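Local coordinates for cupin 2 conserved barrel domain protein (Leptotrichia buccalis, PDB 3RNS), which is of unknown function but carries a conserved cupin barrel domain and folds as two beta barrels joined in one chain, at residues D181-Y186 with P192-K197; I104-K109 with L153-M158; N16-S21 with V27-L32; N36-L41 with G57-Y62. All blocks are in the same frame, centred on the assembly; numbering follows the deposited sequence. Where two conformers were deposited one is given.

The four contacts illustrate how a chain of two cupin barrels is held together inside each barrel and between them. Interaction 1 is a hairpin in the C-terminal barrel; its centre lies about 20 Å from that of interaction 2, where the two barrels meet. Interactions 3 and 4 belong to the N-terminal barrel. Strand 101-108 ties interaction 2 to interaction 4, whose centres are about 6 Å apart: E105 OE1 probably hydrogen-bonds Y38 OH at 2.6 Å. Neighbouring strands likewise connect interaction 3 to interaction 4, M29 O lying 2.8 Å from L41 N. The acetate at S40, probably from the crystallisation liquor, marks the sheet face carrying Y38; no function is known for this site.

Interaction 1: residues D181-Y186 with P192-K197; sequences DGEGKY and PFIVKK
From E183 paired with K196 to Y186 paired with F193, the two arms of a beta hairpin run antiparallel, their short axes 4.7 Å apart at the closest and their directions 158° from each other. G184 and V195 form a hydrogen-bonded pair, with V195 N donating to G184 O at 2.8 Å in a nearly straight bond and G184 N donating to V195 O in turn. Y186 and F193 are bonded in the same reciprocal way, while E183-K196 and K185-I194 are non-hydrogen-bonded pairs.

On the face of E183, K185, I194 and K196, the side chains of E183 and K196 lie side by side and end in a salt bridge, K196 NZ to E183 OE2 at 2.9 Å. The ammonium comes from above the carboxylate plane, 43° out of it. I194 CD1 packs against the aliphatic part of K185, whose NZ goes on to Y187 OH and E214.

The face of Y186, F193 and V195 is aromatic and apolar. With its CG set between the backbone N and the carbonyl carbon, F193 swings its ring back over Y186, and Y186 CB makes a CH-pi contact 4.0 Å from the ring centroid. The ring of Y186 runs along the face toward V195, its CD2 3.6 Å from V195 CG2. It passes over G184, where a beta carbon would be crowded by Y186 CE2.

This second face turns into the C-terminal barrel: Y186 packs on V177 and V179 of strand 174-180 and on F218 and M220 of strand 218-225, and V195 also reaches V179.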
loop_
_atom_site.group_PDB
_atom_site.type_symbol
_atom_site.label_atom_id
_atom_site.label_comp_id
_atom_site.label_asym_id
_atom_site.label_seq_id
_atom_site.Cartn_x
_atom_site.Cartn_y
_atom_site.Cartn_z
ATOM N N ASP A 181 11.614 2.606 1.084
ATOM C CA ASP A 181 13.024 2.952 0.989
ATOM C C ASP A 181 13.651 2.597 2.317
ATOM O O ASP A 181 13.038 2.776 3.370
ATOM C CB ASP A 181 13.222 4.447 0.715
ATOM C CG ASP A 181 14.719 4.823 0.500
ATOM O OD1 ASP A 181 15.351 4.167 -0.350
ATOM O OD2 ASP A 181 15.254 5.745 1.173
ATOM N N GLY A 182 14.857 2.057 2.276
ATOM C CA GLY A 182 15.561 1.652 3.492
ATOM C C GLY A 182 14.932 0.459 4.191
ATOM O O GLY A 182 14.415 -0.442 3.561
ATOM N N GLU A 183 14.985 0.458 5.517
ATOM C CA GLU A 183 14.365 -0.589 6.261
ATOM C C GLU A 183 14.053 -0.077 7.620
ATOM O O GLU A 183 14.746 0.811 8.147
ATOM C CB GLU A 183 15.210 -1.866 6.309
ATOM C CG GLU A 183 16.464 -1.756 7.048
ATOM C CD GLU A 183 17.216 -3.116 7.214
ATOM O OE1 GLU A 183 17.516 -3.453 8.397
ATOM O OE2 GLU A 183 17.531 -3.794 6.187
ATOM N N GLY A 184 12.951 -0.589 8.150
ATOM C CA GLY A 184 12.436 -0.134 9.435
ATOM C C GLY A 184 12.267 -1.253 10.415
ATOM O O GLY A 184 12.094 -2.422 10.028
ATOM N N LYS A 185 12.383 -0.920 11.686
ATOM C CA LYS A 185 12.223 -1.897 12.737
ATOM C C LYS A 185 10.893 -1.678 13.411
ATOM O O LYS A 185 10.651 -0.625 14.033
ATOM C CB LYS A 185 13.334 -1.807 13.741
ATOM C CG LYS A 185 13.166 -2.821 14.854
ATOM C CD LYS A 185 14.504 -3.063 15.512
ATOM C CE LYS A 185 14.429 -3.964 16.731
ATOM N NZ LYS A 185 15.399 -3.477 17.774
ATOM N N TYR A 186 9.998 -2.630 13.261
ATOM C CA TYR A 186 8.664 -2.506 13.852
ATOM C C TYR A 186 8.515 -3.380 15.070
ATOM O O TYR A 186 9.272 -4.319 15.267
ATOM C CB TYR A 186 7.593 -2.873 12.840
ATOM C CG TYR A 186 7.465 -1.889 11.732
ATOM C CD1 TYR A 186 6.456 -0.938 11.738
ATOM C CD2 TYR A 186 8.354 -1.901 10.663
ATOM C CE1 TYR A 186 6.339 -0.032 10.699
ATOM C CE2 TYR A 186 8.259 -0.977 9.656
ATOM C CZ TYR A 186 7.251 -0.069 9.662
ATOM O OH TYR A 186 7.142 0.851 8.629
ATOM N N PRO A 192 9.795 -7.432 18.083
ATOM C CA PRO A 192 10.506 -6.738 16.994
ATOM C C PRO A 192 10.645 -7.529 15.688
ATOM O O PRO A 192 10.726 -8.754 15.694
ATOM C CB PRO A 192 11.890 -6.486 17.585
ATOM C CG PRO A 192 12.014 -7.432 18.740
ATOM C CD PRO A 192 10.744 -8.183 18.921
ATOM N N PHE A 193 10.609 -6.824 14.567
ATOM C CA PHE A 193 10.853 -7.433 13.281
ATOM C C PHE A 193 11.190 -6.309 12.327
ATOM O O PHE A 193 10.750 -5.138 12.499
ATOM C CB PHE A 193 9.651 -8.278 12.803
ATOM C CG PHE A 193 8.341 -7.533 12.776
ATOM C CD1 PHE A 193 7.575 -7.420 13.898
ATOM C CD2 PHE A 193 7.888 -6.979 11.613
ATOM C CE1 PHE A 193 6.376 -6.725 13.876
ATOM C CE2 PHE A 193 6.685 -6.317 11.558
ATOM C CZ PHE A 193 5.936 -6.160 12.710
ATOM N N ILE A 194 12.058 -6.642 11.391
ATOM C CA ILE A 194 12.522 -5.705 10.424
ATOM C C ILE A 194 11.665 -5.863 9.184
ATOM O O ILE A 194 11.426 -7.000 8.710
ATOM C CB ILE A 194 13.964 -6.012 9.968
ATOM C CG1 ILE A 194 14.914 -6.044 11.154
ATOM C CG2 ILE A 194 14.367 -5.031 8.861
ATOM C CD1 ILE A 194 14.878 -4.874 11.965
ATOM N N VAL A 195 11.250 -4.740 8.620
ATOM C CA VAL A 195 10.575 -4.695 7.323
ATOM C C VAL A 195 11.478 -3.921 6.365
ATOM O O VAL A 195 11.817 -2.766 6.617
ATOM C CB VAL A 195 9.204 -4.047 7.450
ATOM C CG1 VAL A 195 8.440 -4.075 6.104
ATOM C CG2 VAL A 195 8.421 -4.781 8.525
ATOM N N LYS A 196 11.946 -4.608 5.325
ATOM C CA LYS A 196 12.855 -4.054 4.370
ATOM C C LYS A 196 12.142 -3.437 3.200
ATOM O O LYS A 196 10.924 -3.603 3.026
ATOM C CB LYS A 196 13.762 -5.131 3.858
ATOM C CG LYS A 196 14.566 -5.792 4.962
ATOM C CD LYS A 196 15.420 -6.901 4.325
ATOM C CE LYS A 196 16.354 -7.569 5.332
ATOM N NZ LYS A 196 16.936 -6.602 6.326
ATOM N N LYS A 197 12.885 -2.687 2.397
ATOM C CA LYS A 197 12.283 -2.054 1.224
ATOM C C LYS A 197 11.606 -3.137 0.373
ATOM O O LYS A 197 12.227 -4.132 0.061
ATOM C CB LYS A 197 13.350 -1.330 0.386
ATOM C CG LYS A 197 12.810 -0.773 -0.890
ATOM C CD LYS A 197 13.931 -0.255 -1.765
ATOM C CE LYS A 197 13.351 0.240 -3.093
ATOM N NZ LYS A 197 14.414 0.982 -3.836
#

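Interaction 2: residues I104-K109 with L153-M158; sequences IEIGEK and LVMTIM
I106 on strand 101-108 and L153 and M155 on strand 153-160 form part of the buried seam between the two cupin barrels, where a sheet of one packs on a sheet of the other. The segment axes pass 9.2 Å apart and their directions differ by 142°, a spacing that leaves the work to side chains and not to backbone bonds.

I106 supplies both halves of the contact by dividing at CB. On one branch I106 CG2 meets L153 CD1 at 3.6 Å, with CD2 of the same leucine a little farther off; the two side chains stand roughly perpendicular. The other branch is directed by CG1 lying anti to the carbonyl carbon (chi1 -53°), and carries I106 CD1 to the terminal methyl CE of the selenomethionine M155, 3.7 Å away and tip to tip, a contact less certain because M155 has two conformers. Replacing I106 by an alanine would probably leave L153 CD1 and M155 CE without the isoleucine's two branches to pack on and open a gap between the sheets.

Y60 of the neighbouring strand 59-65 also touches L153 and M155, so the seam extends along the N-terminal sheet. Such hydrophobic packing of barrel against barrel is characteristic of bicupins, in which two cupin domains of one polypeptide associate much as the subunits of single-domain cupin dimers do.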
loop_
_atom_site.group_PDB
_atom_site.type_symbol
_atom_site.label_atom_id
_atom_site.label_comp_id
_atom_site.label_asym_id
_atom_site.label_seq_id
_atom_site.Cartn_x
_atom_site.Cartn_y
_atom_site.Cartn_z
ATOM N N ILE A 104 -1.243 -2.912 -5.433
ATOM C CA ILE A 104 -2.083 -2.934 -4.256
ATOM C C ILE A 104 -3.305 -2.073 -4.594
ATOM O O ILE A 104 -3.150 -0.933 -5.028
ATOM C CB ILE A 104 -1.400 -2.314 -2.989
ATOM C CG1 ILE A 104 -0.029 -2.929 -2.713
ATOM C CG2 ILE A 104 -2.338 -2.473 -1.783
ATOM C CD1 ILE A 104 0.698 -2.350 -1.486
ATOM N N GLU A 105 -4.517 -2.596 -4.387
ATOM C CA GLU A 105 -5.736 -1.871 -4.624
ATOM C C GLU A 105 -6.397 -1.620 -3.263
ATOM O O GLU A 105 -6.654 -2.548 -2.531
ATOM C CB GLU A 105 -6.714 -2.665 -5.524
ATOM C CG GLU A 105 -8.052 -1.947 -5.766
ATOM C CD GLU A 105 -9.063 -2.790 -6.559
ATOM O OE1 GLU A 105 -9.956 -3.401 -5.935
ATOM O OE2 GLU A 105 -8.981 -2.835 -7.810
ATOM N N ILE A 106 -6.699 -0.371 -2.963
ATOM C CA ILE A 106 -7.325 0.016 -1.710
ATOM C C ILE A 106 -8.645 0.614 -2.137
ATOM O O ILE A 106 -8.665 1.490 -2.978
ATOM C CB ILE A 106 -6.497 1.050 -0.916
ATOM C CG1 ILE A 106 -5.061 0.576 -0.702
ATOM C CG2 ILE A 106 -7.103 1.299 0.437
ATOM C CD1 ILE A 106 -4.075 1.027 -1.773
ATOM N N GLY A 107 -9.734 0.095 -1.617
ATOM C CA GLY A 107 -11.018 0.584 -1.971
ATOM C C GLY A 107 -11.903 0.930 -0.811
ATOM O O GLY A 107 -11.791 0.317 0.242
ATOM N N GLU A 108 -12.750 1.955 -1.012
ATOM C CA GLU A 108 -13.922 2.239 -0.172
ATOM C C GLU A 108 -15.103 1.566 -0.846
ATOM O O GLU A 108 -15.297 1.741 -2.055
ATOM C CB GLU A 108 -14.236 3.734 -0.112
ATOM C CG GLU A 108 -13.365 4.595 0.818
ATOM C CD GLU A 108 -14.183 5.710 1.498
ATOM O OE1 GLU A 108 -14.863 6.491 0.780
ATOM O OE2 GLU A 108 -14.176 5.789 2.754
ATOM N N LYS A 109 -15.912 0.836 -0.101
ATOM C CA LYS A 109 -17.016 0.154 -0.758
ATOM C C LYS A 109 -18.165 1.147 -1.172
ATOM O O LYS A 109 -18.563 1.166 -2.366
ATOM C CB LYS A 109 -17.445 -1.074 0.058
ATOM C CG LYS A 109 -16.330 -2.123 0.067
ATOM C CD LYS A 109 -16.730 -3.474 0.657
ATOM C CE LYS A 109 -15.484 -4.260 1.081
ATOM N NZ LYS A 109 -15.829 -5.422 1.922
ATOM N N LEU A 153 -10.923 4.827 6.261
ATOM C CA LEU A 153 -9.655 4.691 5.563
ATOM C C LEU A 153 -8.733 5.897 5.780
ATOM O O LEU A 153 -9.129 7.070 5.593
ATOM C CB LEU A 153 -9.939 4.511 4.067
ATOM C CG LEU A 153 -8.733 4.346 3.157
ATOM C CD1 LEU A 153 -8.005 3.019 3.475
ATOM C CD2 LEU A 153 -9.150 4.450 1.656
ATOM N N VAL A 154 -7.511 5.603 6.203
ATOM C CA VAL A 154 -6.467 6.606 6.365
ATOM C C VAL A 154 -5.207 6.111 5.687
ATOM O O VAL A 154 -4.781 4.943 5.917
ATOM C CB VAL A 154 -6.208 6.934 7.869
ATOM C CG1 VAL A 154 -5.041 7.936 8.053
ATOM C CG2 VAL A 154 -7.484 7.440 8.497
HETATM N N MSE A 155 -4.629 6.952 4.819
HETATM C CA MSE A 155 -3.365 6.617 4.164
HETATM C C MSE A 155 -2.392 7.757 4.347
HETATM O O MSE A 155 -2.719 8.915 4.097
HETATM C CB MSE A 155 -3.533 6.311 2.656
HETATM C CG MSE A 155 -4.481 5.139 2.361
HETATM SE SE MSE A 155 -4.825 4.835 0.462
HETATM C CE MSE A 155 -3.067 4.216 -0.088
ATOM N N THR A 156 -1.196 7.410 4.772
ATOM C CA THR A 156 -0.197 8.387 5.104
ATOM C C THR A 156 1.155 7.888 4.681
ATOM O O THR A 156 1.431 6.674 4.793
ATOM C CB THR A 156 -0.240 8.605 6.635
ATOM O OG1 THR A 156 -1.507 9.195 6.966
ATOM C CG2 THR A 156 0.870 9.534 7.100
ATOM N N ILE A 157 1.995 8.791 4.167
ATOM C CA ILE A 157 3.373 8.472 3.856
ATOM C C ILE A 157 4.304 9.175 4.850
ATOM O O ILE A 157 4.061 10.334 5.207
ATOM C CB ILE A 157 3.711 8.834 2.343
ATOM C CG1 ILE A 157 5.212 8.894 2.090
ATOM C CG2 ILE A 157 3.069 10.119 1.876
ATOM C CD1 ILE A 157 5.803 7.533 1.915
HETATM N N MSE A 158 5.372 8.494 5.263
HETATM C CA MSE A 158 6.273 9.042 6.288
HETATM C C MSE A 158 7.711 8.747 5.982
HETATM O O MSE A 158 8.012 7.681 5.461
HETATM C CB MSE A 158 5.951 8.461 7.672
HETATM C CG MSE A 158 4.428 8.364 7.963
HETATM SE SE MSE A 158 4.059 7.641 9.776
HETATM C CE MSE A 158 4.772 9.031 10.827
#

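Interaction 3: residues N16-S21 with V27-L32; sequences NRLITS and VSMRIL
Apolar packing between L18 and I19, at the end of the short helix 15-18, and V27 and M29 of strand 26-33 makes up most of this surface contact, which buries 292 Å². L18 and the selenomethionine M29 cross nearly at right angles, with L18 CD2 3.8 Å from M29 CE and equally near SE. M29 gets that far because its chain is fully extended from CG, itself anti to the backbone N (chi1 -177°). I19 and V27 lie alongside each other, pointing opposite ways: I19 CG1 lies 4.0 Å from V27 CG1, and I19 CD1 reaches on to M29 CB at 4.0 Å.

A second kind of contact sets methyl groups against backbone. I19 CD1 rests 3.7 Å from V27 O, and V27 CG2 comes to 3.4 Å from T20 O, with S21 CB close beside it. Shortening V27 to an alanine would probably remove the methyls that I19 CG1 and S21 CB pack on and open a gap beside T20 O.

The polar groups look elsewhere, S21 OG to S43 OG and I19 O to K102 NZ. The chemistry therefore implies that the segment leaving the helix is laid on the strand by hydrophobic contact, while polar bonds to strands 37-44 and 101-108 probably anchor it.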
loop_
_atom_site.group_PDB
_atom_site.type_symbol
_atom_site.label_atom_id
_atom_site.label_comp_id
_atom_site.label_asym_id
_atom_site.label_seq_id
_atom_site.Cartn_x
_atom_site.Cartn_y
_atom_site.Cartn_z
ATOM N N ASN A 16 5.807 -8.973 -3.734
ATOM C CA ASN A 16 6.332 -9.410 -4.998
ATOM C C ASN A 16 6.478 -10.966 -5.117
ATOM O O ASN A 16 6.268 -11.563 -6.175
ATOM C CB ASN A 16 7.657 -8.677 -5.324
ATOM C CG ASN A 16 7.639 -8.132 -6.730
ATOM O OD1 ASN A 16 7.206 -8.824 -7.701
ATOM N ND2 ASN A 16 7.963 -6.830 -6.842
ATOM N N ARG A 17 6.771 -11.617 -4.006
ATOM C CA ARG A 17 6.877 -13.051 -3.975
ATOM C C ARG A 17 5.505 -13.649 -3.685
ATOM O O ARG A 17 5.228 -14.759 -4.097
ATOM C CB ARG A 17 7.869 -13.471 -2.853
ATOM C CG ARG A 17 7.994 -14.910 -2.636
ATOM C CD ARG A 17 8.625 -15.544 -3.924
ATOM N NE ARG A 17 8.724 -16.990 -3.817
ATOM C CZ ARG A 17 7.755 -17.847 -4.071
ATOM N NH1 ARG A 17 6.550 -17.455 -4.480
ATOM N NH2 ARG A 17 8.000 -19.123 -3.931
ATOM N N LEU A 18 4.680 -12.955 -2.907
ATOM C CA LEU A 18 3.383 -13.535 -2.466
ATOM C C LEU A 18 2.459 -13.725 -3.628
ATOM O O LEU A 18 1.753 -14.698 -3.685
ATOM C CB LEU A 18 2.684 -12.670 -1.438
ATOM C CG LEU A 18 1.419 -13.261 -0.783
ATOM C CD1 LEU A 18 1.636 -14.588 0.008
ATOM C CD2 LEU A 18 0.891 -12.228 0.120
ATOM N N ILE A 19 2.466 -12.805 -4.574
ATOM C CA ILE A 19 1.493 -12.848 -5.673
ATOM C C ILE A 19 2.225 -12.768 -7.007
ATOM O O ILE A 19 3.046 -11.878 -7.256
ATOM C CB ILE A 19 0.366 -11.745 -5.553
ATOM C CG1 ILE A 19 -0.780 -12.009 -6.539
ATOM C CG2 ILE A 19 0.933 -10.266 -5.739
ATOM C CD1 ILE A 19 -2.154 -11.409 -6.138
ATOM N N THR A 20 1.915 -13.720 -7.861
ATOM C CA THR A 20 2.570 -13.868 -9.123
ATOM C C THR A 20 1.489 -14.326 -10.150
ATOM O O THR A 20 0.432 -14.834 -9.755
ATOM C CB THR A 20 3.757 -14.942 -9.004
ATOM O OG1 THR A 20 3.195 -16.235 -8.835
ATOM C CG2 THR A 20 4.741 -14.685 -7.824
ATOM N N SER A 21 1.722 -14.080 -11.435
ATOM C CA SER A 21 0.847 -14.576 -12.508
ATOM C C SER A 21 1.682 -15.248 -13.618
ATOM O O SER A 21 2.804 -14.860 -13.874
ATOM C CB SER A 21 -0.030 -13.441 -13.073
ATOM O OG SER A 21 0.664 -12.216 -13.227
ATOM N N VAL A 27 -4.261 -12.549 -11.459
ATOM C CA VAL A 27 -4.391 -13.170 -10.159
ATOM C C VAL A 27 -4.698 -12.080 -9.159
ATOM O O VAL A 27 -4.117 -10.978 -9.216
ATOM C CB VAL A 27 -3.110 -13.956 -9.774
ATOM C CG1 VAL A 27 -3.239 -14.562 -8.325
ATOM C CG2 VAL A 27 -2.818 -15.056 -10.833
ATOM N N SER A 28 -5.620 -12.375 -8.250
ATOM C CA SER A 28 -5.954 -11.442 -7.187
ATOM C C SER A 28 -6.143 -12.117 -5.848
ATOM O O SER A 28 -6.465 -13.308 -5.731
ATOM C CB SER A 28 -7.174 -10.592 -7.591
ATOM O OG SER A 28 -8.411 -11.272 -7.454
HETATM N N MSE A 29 -6.014 -11.312 -4.812
HETATM C CA MSE A 29 -6.077 -11.784 -3.437
HETATM C C MSE A 29 -6.538 -10.634 -2.543
HETATM O O MSE A 29 -5.939 -9.521 -2.568
HETATM C CB MSE A 29 -4.614 -12.093 -3.098
HETATM C CG MSE A 29 -4.300 -12.669 -1.793
HETATM SE SE MSE A 29 -2.319 -12.897 -1.888
HETATM C CE MSE A 29 -2.532 -13.862 -0.391
ATOM N N ARG A 30 -7.553 -10.876 -1.750
ATOM C CA ARG A 30 -7.941 -9.902 -0.769
ATOM C C ARG A 30 -7.024 -10.082 0.446
ATOM O O ARG A 30 -6.799 -11.201 0.917
ATOM C CB ARG A 30 -9.395 -10.061 -0.386
ATOM C CG ARG A 30 -9.826 -8.971 0.574
ATOM C CD ARG A 30 -11.204 -8.500 0.330
ATOM N NE ARG A 30 -11.418 -7.863 -0.975
ATOM C CZ ARG A 30 -12.546 -7.222 -1.297
ATOM N NH1 ARG A 30 -13.500 -7.091 -0.413
ATOM N NH2 ARG A 30 -12.716 -6.674 -2.492
ATOM N N ILE A 31 -6.459 -9.012 0.943
ATOM C CA ILE A 31 -5.630 -9.206 2.122
ATOM C C ILE A 31 -6.249 -8.618 3.439
ATOM O O ILE A 31 -6.016 -9.171 4.485
ATOM C CB ILE A 31 -4.188 -8.762 1.916
ATOM C CG1 ILE A 31 -4.110 -7.330 1.569
ATOM C CG2 ILE A 31 -3.426 -9.558 0.771
ATOM C CD1 ILE A 31 -2.622 -6.859 1.641
ATOM N N LEU A 32 -6.980 -7.496 3.361
ATOM C CA LEU A 32 -7.730 -6.947 4.497
ATOM C C LEU A 32 -9.120 -6.634 4.002
ATOM O O LEU A 32 -9.272 -6.101 2.917
ATOM C CB LEU A 32 -7.088 -5.643 5.027
ATOM C CG LEU A 32 -5.900 -5.712 5.996
ATOM C CD1 LEU A 32 -4.681 -6.339 5.350
ATOM C CD2 LEU A 32 -5.583 -4.285 6.535
#

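Interaction 4: residues N36-L41 with G57-Y62; sequences NSYISL and GNRYYY. With ACT (acetate ion), chain B.
Y38 OH sits over one face of the R59 guanidinium, and this small overlap is the tight part of the contact. The hydroxyl oxygen is 3.1 Å from R59 NE and 3.4 Å from R59 CZ, yet the angle at NE is too poor for a hydrogen bond. Ring and guanidinium planes stand 81° apart, and NE lies near the ring plane, at its edge. The polar ends are engaged elsewhere: Y38 OH with E105, and R59 NH1 with E108 O and with N58 O, the latter at 3.1 Å. A bend at chi2 (-82°) folds the arginine back to that N58 carbonyl.

Near CE2 of Y38 the contact is looser. An acetate, probably from the crystallisation liquor, brings its CH3 only to 3.8 Å from Y38 CE2. It is held instead by S40, whose OG donates to OXT at 3.0 Å. Separately, R30 covers a face of the Y38 ring in a cation-pi contact.

Strand 101-108 runs between strands 37-44 and 59-65, and the two side chains meet across it. G107 makes this possible: having no side chain, it lets the tyrosine ring lie above it, Y38 CE1 3.6 Å from G107 CA, while strand 26-33 flanks strand 37-44 on its other edge.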
loop_
_atom_site.group_PDB
_atom_site.type_symbol
_atom_site.label_atom_id
_atom_site.label_comp_id
_atom_site.label_asym_id
_atom_site.label_seq_id
_atom_site.Cartn_x
_atom_site.Cartn_y
_atom_site.Cartn_z
ATOM N N ASN A 36 -16.674 -1.445 5.040
ATOM C CA ASN A 36 -16.671 -0.389 4.008
ATOM C C ASN A 36 -15.310 0.008 3.458
ATOM O O ASN A 36 -15.183 1.042 2.813
ATOM C CB ASN A 36 -17.417 0.868 4.477
ATOM C CG ASN A 36 -17.882 1.753 3.304
ATOM O OD1 ASN A 36 -18.476 1.266 2.339
ATOM N ND2 ASN A 36 -17.599 3.051 3.388
ATOM N N SER A 37 -14.302 -0.848 3.635
ATOM C CA SER A 37 -13.048 -0.649 2.939
ATOM C C SER A 37 -12.277 -1.993 2.878
ATOM O O SER A 37 -12.566 -2.936 3.611
ATOM C CB SER A 37 -12.206 0.444 3.622
ATOM O OG SER A 37 -11.943 0.104 4.989
ATOM N N TYR A 38 -11.321 -2.073 1.990
ATOM C CA TYR A 38 -10.530 -3.298 1.827
ATOM C C TYR A 38 -9.224 -2.989 1.177
ATOM O O TYR A 38 -9.014 -1.904 0.602
ATOM C CB TYR A 38 -11.286 -4.308 0.949
ATOM C CG TYR A 38 -11.461 -3.854 -0.479
ATOM C CD1 TYR A 38 -12.535 -3.050 -0.859
ATOM C CD2 TYR A 38 -10.548 -4.211 -1.448
ATOM C CE1 TYR A 38 -12.686 -2.629 -2.174
ATOM C CE2 TYR A 38 -10.681 -3.783 -2.761
ATOM C CZ TYR A 38 -11.736 -2.986 -3.113
ATOM O OH TYR A 38 -11.854 -2.541 -4.433
ATOM N N ILE A 39 -8.347 -3.973 1.224
ATOM C CA ILE A 39 -7.083 -3.909 0.537
ATOM C C ILE A 39 -6.938 -5.240 -0.203
ATOM O O ILE A 39 -7.107 -6.294 0.427
ATOM C CB ILE A 39 -5.860 -3.806 1.483
ATOM C CG1 ILE A 39 -5.901 -2.567 2.398
ATOM C CG2 ILE A 39 -4.583 -3.714 0.662
ATOM C CD1 ILE A 39 -4.662 -2.481 3.423
ATOM N N SER A 40 -6.648 -5.171 -1.505
ATOM C CA SER A 40 -6.404 -6.347 -2.318
ATOM C C SER A 40 -5.110 -6.182 -3.069
ATOM O O SER A 40 -4.676 -5.042 -3.278
ATOM C CB SER A 40 -7.554 -6.561 -3.315
ATOM O OG SER A 40 -8.669 -7.027 -2.605
ATOM N N LEU A 41 -4.519 -7.316 -3.465
ATOM C CA LEU A 41 -3.406 -7.379 -4.385
ATOM C C LEU A 41 -3.806 -7.982 -5.744
ATOM O O LEU A 41 -4.641 -8.891 -5.825
ATOM C CB LEU A 41 -2.273 -8.210 -3.779
ATOM C CG LEU A 41 -1.780 -7.883 -2.383
ATOM C CD1 LEU A 41 -0.766 -8.908 -2.121
ATOM C CD2 LEU A 41 -1.133 -6.439 -2.336
ATOM N N GLY A 57 -17.467 3.677 -4.619
ATOM C CA GLY A 57 -16.449 4.384 -3.830
ATOM C C GLY A 57 -15.129 4.558 -4.564
ATOM O O GLY A 57 -14.915 3.974 -5.645
ATOM N N ASN A 58 -14.232 5.342 -3.956
ATOM C CA ASN A 58 -12.930 5.634 -4.534
ATOM C C ASN A 58 -12.019 4.405 -4.539
ATOM O O ASN A 58 -12.173 3.493 -3.707
ATOM C CB ASN A 58 -12.250 6.783 -3.784
ATOM C CG ASN A 58 -13.136 8.032 -3.686
ATOM O OD1 ASN A 58 -13.521 8.609 -4.697
ATOM N ND2 ASN A 58 -13.468 8.432 -2.461
ATOM N N ARG A 59 -11.090 4.394 -5.482
ATOM C CA ARG A 59 -10.077 3.362 -5.563
ATOM C C ARG A 59 -8.707 4.027 -5.639
ATOM O O ARG A 59 -8.546 5.078 -6.295
ATOM C CB ARG A 59 -10.269 2.521 -6.809
ATOM C CG ARG A 59 -11.607 1.799 -6.914
ATOM C CD ARG A 59 -11.603 0.515 -6.111
ATOM N NE ARG A 59 -12.882 -0.207 -6.153
ATOM C CZ ARG A 59 -13.929 0.045 -5.358
ATOM N NH1 ARG A 59 -13.907 1.049 -4.487
ATOM N NH2 ARG A 59 -15.022 -0.700 -5.448
ATOM N N TYR A 60 -7.746 3.423 -4.959
ATOM C CA TYR A 60 -6.378 3.868 -4.929
ATOM C C TYR A 60 -5.509 2.655 -5.259
ATOM O O TYR A 60 -5.813 1.535 -4.844
ATOM C CB TYR A 60 -6.001 4.384 -3.533
ATOM C CG TYR A 60 -6.969 5.403 -3.012
ATOM C CD1 TYR A 60 -6.769 6.737 -3.238
ATOM C CD2 TYR A 60 -8.089 5.016 -2.301
ATOM C CE1 TYR A 60 -7.709 7.699 -2.803
ATOM C CE2 TYR A 60 -9.021 5.953 -1.852
ATOM C CZ TYR A 60 -8.824 7.292 -2.116
ATOM O OH TYR A 60 -9.732 8.226 -1.648
ATOM N N TYR A 61 -4.425 2.899 -5.982
ATOM C CA TYR A 61 -3.513 1.887 -6.440
ATOM C C TYR A 61 -2.120 2.286 -6.097
ATOM O O TYR A 61 -1.741 3.457 -6.340
ATOM C CB TYR A 61 -3.611 1.753 -7.960
ATOM C CG TYR A 61 -4.917 1.120 -8.374
ATOM C CD1 TYR A 61 -5.086 -0.246 -8.286
ATOM C CD2 TYR A 61 -6.002 1.897 -8.788
ATOM C CE1 TYR A 61 -6.263 -0.856 -8.629
ATOM C CE2 TYR A 61 -7.199 1.294 -9.138
ATOM C CZ TYR A 61 -7.309 -0.085 -9.053
ATOM O OH TYR A 61 -8.473 -0.723 -9.340
ATOM N N TYR A 62 -1.364 1.338 -5.552
ATOM C CA TYR A 62 0.097 1.477 -5.424
ATOM C C TYR A 62 0.741 0.374 -6.247
ATOM O O TYR A 62 0.429 -0.822 -6.063
ATOM C CB TYR A 62 0.530 1.411 -3.945
ATOM C CG TYR A 62 2.039 1.435 -3.808
ATOM C CD1 TYR A 62 2.758 2.599 -4.114
ATOM C CD2 TYR A 62 2.757 0.302 -3.492
ATOM C CE1 TYR A 62 4.114 2.641 -4.064
ATOM C CE2 TYR A 62 4.172 0.349 -3.419
ATOM C CZ TYR A 62 4.822 1.522 -3.724
ATOM O OH TYR A 62 6.173 1.637 -3.679
HETATM C C ACT B . -10.908 -8.280 -5.056
HETATM O O ACT B . -11.706 -8.968 -5.766
HETATM O OXT ACT B . -10.130 -8.937 -4.339
HETATM C CH3 ACT B . -10.902 -6.782 -5.090
#